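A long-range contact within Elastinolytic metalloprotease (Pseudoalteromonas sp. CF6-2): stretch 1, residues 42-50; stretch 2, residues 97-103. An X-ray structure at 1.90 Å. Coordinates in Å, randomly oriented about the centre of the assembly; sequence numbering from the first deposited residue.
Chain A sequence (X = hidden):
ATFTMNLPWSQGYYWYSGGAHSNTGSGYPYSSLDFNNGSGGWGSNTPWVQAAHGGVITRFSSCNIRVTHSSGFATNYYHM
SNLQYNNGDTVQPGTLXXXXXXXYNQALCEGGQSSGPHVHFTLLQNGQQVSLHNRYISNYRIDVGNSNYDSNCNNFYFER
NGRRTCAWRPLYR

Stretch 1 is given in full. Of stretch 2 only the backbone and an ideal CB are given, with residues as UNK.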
# COMPACT_ATOMS: atom_id res chain seq x y z
N TRP A 42 -1.47 -18.38 2.88
CA TRP A 42 -1.55 -18.29 4.34
C TRP A 42 -0.57 -19.25 5.00
O TRP A 42 -0.40 -20.39 4.56
CB TRP A 42 -2.97 -18.56 4.82
CG TRP A 42 -3.99 -17.66 4.19
CD1 TRP A 42 -4.99 -18.02 3.33
CD2 TRP A 42 -4.09 -16.24 4.34
NE1 TRP A 42 -5.72 -16.92 2.95
CE2 TRP A 42 -5.18 -15.81 3.56
CE3 TRP A 42 -3.37 -15.29 5.08
CZ2 TRP A 42 -5.58 -14.46 3.49
CZ3 TRP A 42 -3.76 -13.95 5.00
CH2 TRP A 42 -4.85 -13.55 4.21
N GLY A 43 0.08 -18.79 6.07
CA GLY A 43 1.11 -19.55 6.74
C GLY A 43 2.52 -19.32 6.22
O GLY A 43 3.48 -19.74 6.88
N SER A 44 2.67 -18.66 5.07
CA SER A 44 3.98 -18.47 4.48
C SER A 44 4.75 -17.37 5.22
O SER A 44 4.24 -16.72 6.13
CB SER A 44 3.85 -18.16 2.99
OG SER A 44 3.22 -16.90 2.78
N ASN A 45 6.00 -17.18 4.81
CA ASN A 45 6.91 -16.25 5.48
C ASN A 45 6.71 -14.86 4.87
O ASN A 45 7.46 -14.40 4.01
CB ASN A 45 8.34 -16.75 5.34
CG ASN A 45 9.36 -15.79 5.89
OD1 ASN A 45 9.19 -15.21 6.96
ND2 ASN A 45 10.46 -15.62 5.15
N THR A 46 5.66 -14.18 5.34
CA THR A 46 5.30 -12.87 4.77
C THR A 46 6.30 -11.79 5.19
O THR A 46 6.86 -11.85 6.29
CB THR A 46 3.89 -12.47 5.18
OG1 THR A 46 3.75 -12.58 6.61
CG2 THR A 46 2.85 -13.34 4.49
N PRO A 47 6.54 -10.79 4.33
CA PRO A 47 7.61 -9.82 4.59
C PRO A 47 7.17 -8.70 5.51
O PRO A 47 5.98 -8.50 5.79
CB PRO A 47 7.92 -9.28 3.19
CG PRO A 47 6.58 -9.32 2.51
CD PRO A 47 5.97 -10.62 2.98
N TRP A 48 8.16 -7.93 5.96
CA TRP A 48 7.91 -6.67 6.64
C TRP A 48 7.63 -5.58 5.62
O TRP A 48 8.15 -5.60 4.50
CB TRP A 48 9.10 -6.29 7.53
CG TRP A 48 9.32 -7.29 8.65
CD1 TRP A 48 9.98 -8.47 8.56
CD2 TRP A 48 8.83 -7.20 9.99
NE1 TRP A 48 9.95 -9.13 9.77
CE2 TRP A 48 9.25 -8.37 10.67
CE3 TRP A 48 8.08 -6.24 10.69
CZ2 TRP A 48 8.95 -8.60 12.01
CZ3 TRP A 48 7.78 -6.48 12.04
CH2 TRP A 48 8.21 -7.65 12.68
N VAL A 49 6.79 -4.62 6.03
CA VAL A 49 6.33 -3.52 5.18
C VAL A 49 6.99 -2.24 5.68
O VAL A 49 6.95 -1.96 6.89
CB VAL A 49 4.80 -3.40 5.21
CG1 VAL A 49 4.31 -2.27 4.30
CG2 VAL A 49 4.13 -4.71 4.79
N GLN A 50 7.59 -1.47 4.77
CA GLN A 50 8.29 -0.24 5.13
C GLN A 50 7.36 0.97 4.97
O GLN A 50 6.53 1.01 4.06
CB GLN A 50 9.52 -0.02 4.25
CG GLN A 50 10.58 -1.11 4.39
CD GLN A 50 11.69 -0.99 3.37
OE1 GLN A 50 11.87 0.06 2.75
NE2 GLN A 50 12.43 -2.08 3.18
N UNK A 97 7.16 -1.12 9.69
CA UNK A 97 5.92 -0.89 10.44
C UNK A 97 5.37 -2.16 11.07
O UNK A 97 4.67 -2.10 12.09
CB UNK A 97 4.86 -0.28 9.52
N UNK A 98 5.65 -3.30 10.46
CA UNK A 98 4.98 -4.54 10.78
C UNK A 98 5.11 -5.46 9.58
O UNK A 98 5.76 -5.12 8.59
CB UNK A 98 3.51 -4.31 11.15
N UNK A 99 4.51 -6.63 9.69
CA UNK A 99 4.39 -7.54 8.55
C UNK A 99 2.98 -7.46 8.00
O UNK A 99 2.05 -7.08 8.71
CB UNK A 99 4.73 -8.98 8.95
N UNK A 100 2.80 -7.82 6.72
CA UNK A 100 1.42 -8.11 6.34
C UNK A 100 1.13 -9.53 6.77
O UNK A 100 2.02 -10.38 6.79
CB UNK A 100 1.19 -7.92 4.84
N UNK A 101 -0.11 -9.75 7.20
CA UNK A 101 -0.45 -10.93 7.98
C UNK A 101 -0.35 -12.20 7.15
O UNK A 101 -0.79 -12.24 6.00
CB UNK A 101 -1.86 -10.79 8.56
N UNK A 102 0.24 -13.24 7.73
CA UNK A 102 0.27 -14.56 7.11
C UNK A 102 -0.84 -15.46 7.63
O UNK A 102 -0.88 -16.65 7.28
CB UNK A 102 1.63 -15.22 7.35
N UNK A 103 -1.76 -14.93 8.44
CA UNK A 103 -2.92 -15.70 8.88
C UNK A 103 -4.20 -14.96 8.52
O UNK A 103 -4.27 -13.73 8.61
CB UNK A 103 -2.86 -15.96 10.39

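The two stretches meet as an antiparallel strand pair at one end and as a loop contact at the other, and the backbone sets much of the pattern before any side chain is chosen. At position 97 the backbone N donates to Val49 O at 2.9 Å, and the CB points sideways, its ideal position 3.8 Å from that same Val49 O. Nothing polar in stretch 1 calls for a partner beyond this carbonyl, already engaged, so an aliphatic residue such as leucine, isoleucine or methionine would suit. The deposited residue is Leu97, and its CD1 comes within 4.4 Å of Gln50 C.

Position 98 returns the exchange: its O accepts from Val49 N at 2.8 Å, and it also lies 3.3 Å from Trp48 CA in a CA-H...O contact. Phi and psi are 157° and -177°, an extended combination that glycine reaches far more readily than any other residue. The ideal CB would be 4.9 Å from Trp48 CZ3, so the backbone angles, more than crowding by stretch 1, argue for glycine. It is Gly98, and Trp48 CE3 packs 3.3 Å from its C atom.

Position 99 sits opposite Trp48, with the CA atoms 4.1 Å apart. Its CB points sideways, the ideal atom 3.4 Å from Pro47 O, between an indole and the polar groups of Thr46. A long side chain with an aliphatic stem and a donor at its end would use both; lysine or glutamine could answer in part, arginine more fully. The residue is Arg99. Its CG lies over one face of the Trp48 indole, 3.5 Å from the centroid of the five-membered ring in a CH-pi contact, and the guanidinium then reaches Thr46: NH2 donates to Thr46 OG1 at 3.0 Å, while NE makes a weak bond to Thr46 O, also 3.0 Å.

At position 100 the backbone O accepts from Thr46 OG1 at 2.8 Å, and N gives a weak bond to Pro47 O at 3.4 Å. The CB points sideways, 4.4 Å from Val49 CG2 at its ideal position, with Thr46 and Pro47 also near. A large apolar or aromatic residue fits this setting. Tyr100, with chi1 in p, brings its ring under Pro47: Pro47 CD lies over one face, 3.3 Å from Tyr100 CZ, and Val49 CG2 meets the ring edge, 4.0 Å from Tyr100 CD2. Its OH is hydrogen-bonded elsewhere in the structure.

Position 101 points its CB away, so stretch 1 dictates little; Ala101 contributes its O, 3.6 Å from Trp42 CZ3.

Position 102 points toward stretch 1, its ideal CB a tight 3.2 Å from Ser44 O. A short side chain carrying a donor, such as asparagine or serine, is the natural reading. Asn102 ND2 donates to Ser44 O at 3.0 Å, while its backbone O accepts from Gly43 N at 2.6 Å.

Position 103 points away, leaving the choice largely free of stretch 1. Ser103 caps the helix that follows.

Stretch 2, residues 97-103: LGRYANS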
# COMPACT_ATOMS: atom_id res chain seq x y z
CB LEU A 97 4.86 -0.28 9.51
CG LEU A 97 5.18 1.12 8.97
CD1 LEU A 97 4.13 1.57 7.93
CD2 LEU A 97 5.27 2.13 10.12
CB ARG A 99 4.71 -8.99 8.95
CG ARG A 99 6.14 -9.22 9.39
CD ARG A 99 6.34 -10.61 10.00
NE ARG A 99 5.94 -11.70 9.10
CZ ARG A 99 5.93 -12.99 9.45
NH1 ARG A 99 6.30 -13.36 10.67
NH2 ARG A 99 5.56 -13.91 8.57
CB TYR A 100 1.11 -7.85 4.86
CG TYR A 100 1.83 -8.59 3.74
CD1 TYR A 100 1.54 -9.93 3.44
CD2 TYR A 100 2.69 -7.91 2.90
CE1 TYR A 100 2.18 -10.57 2.38
CE2 TYR A 100 3.32 -8.53 1.83
CZ TYR A 100 3.05 -9.86 1.57
OH TYR A 100 3.68 -10.47 0.51
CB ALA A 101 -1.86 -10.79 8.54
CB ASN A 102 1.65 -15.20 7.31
CG ASN A 102 1.81 -15.88 8.68
OD1 ASN A 102 1.08 -15.59 9.63
ND2 ASN A 102 2.78 -16.78 8.77
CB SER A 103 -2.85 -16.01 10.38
OG SER A 103 -3.29 -14.92 11.16
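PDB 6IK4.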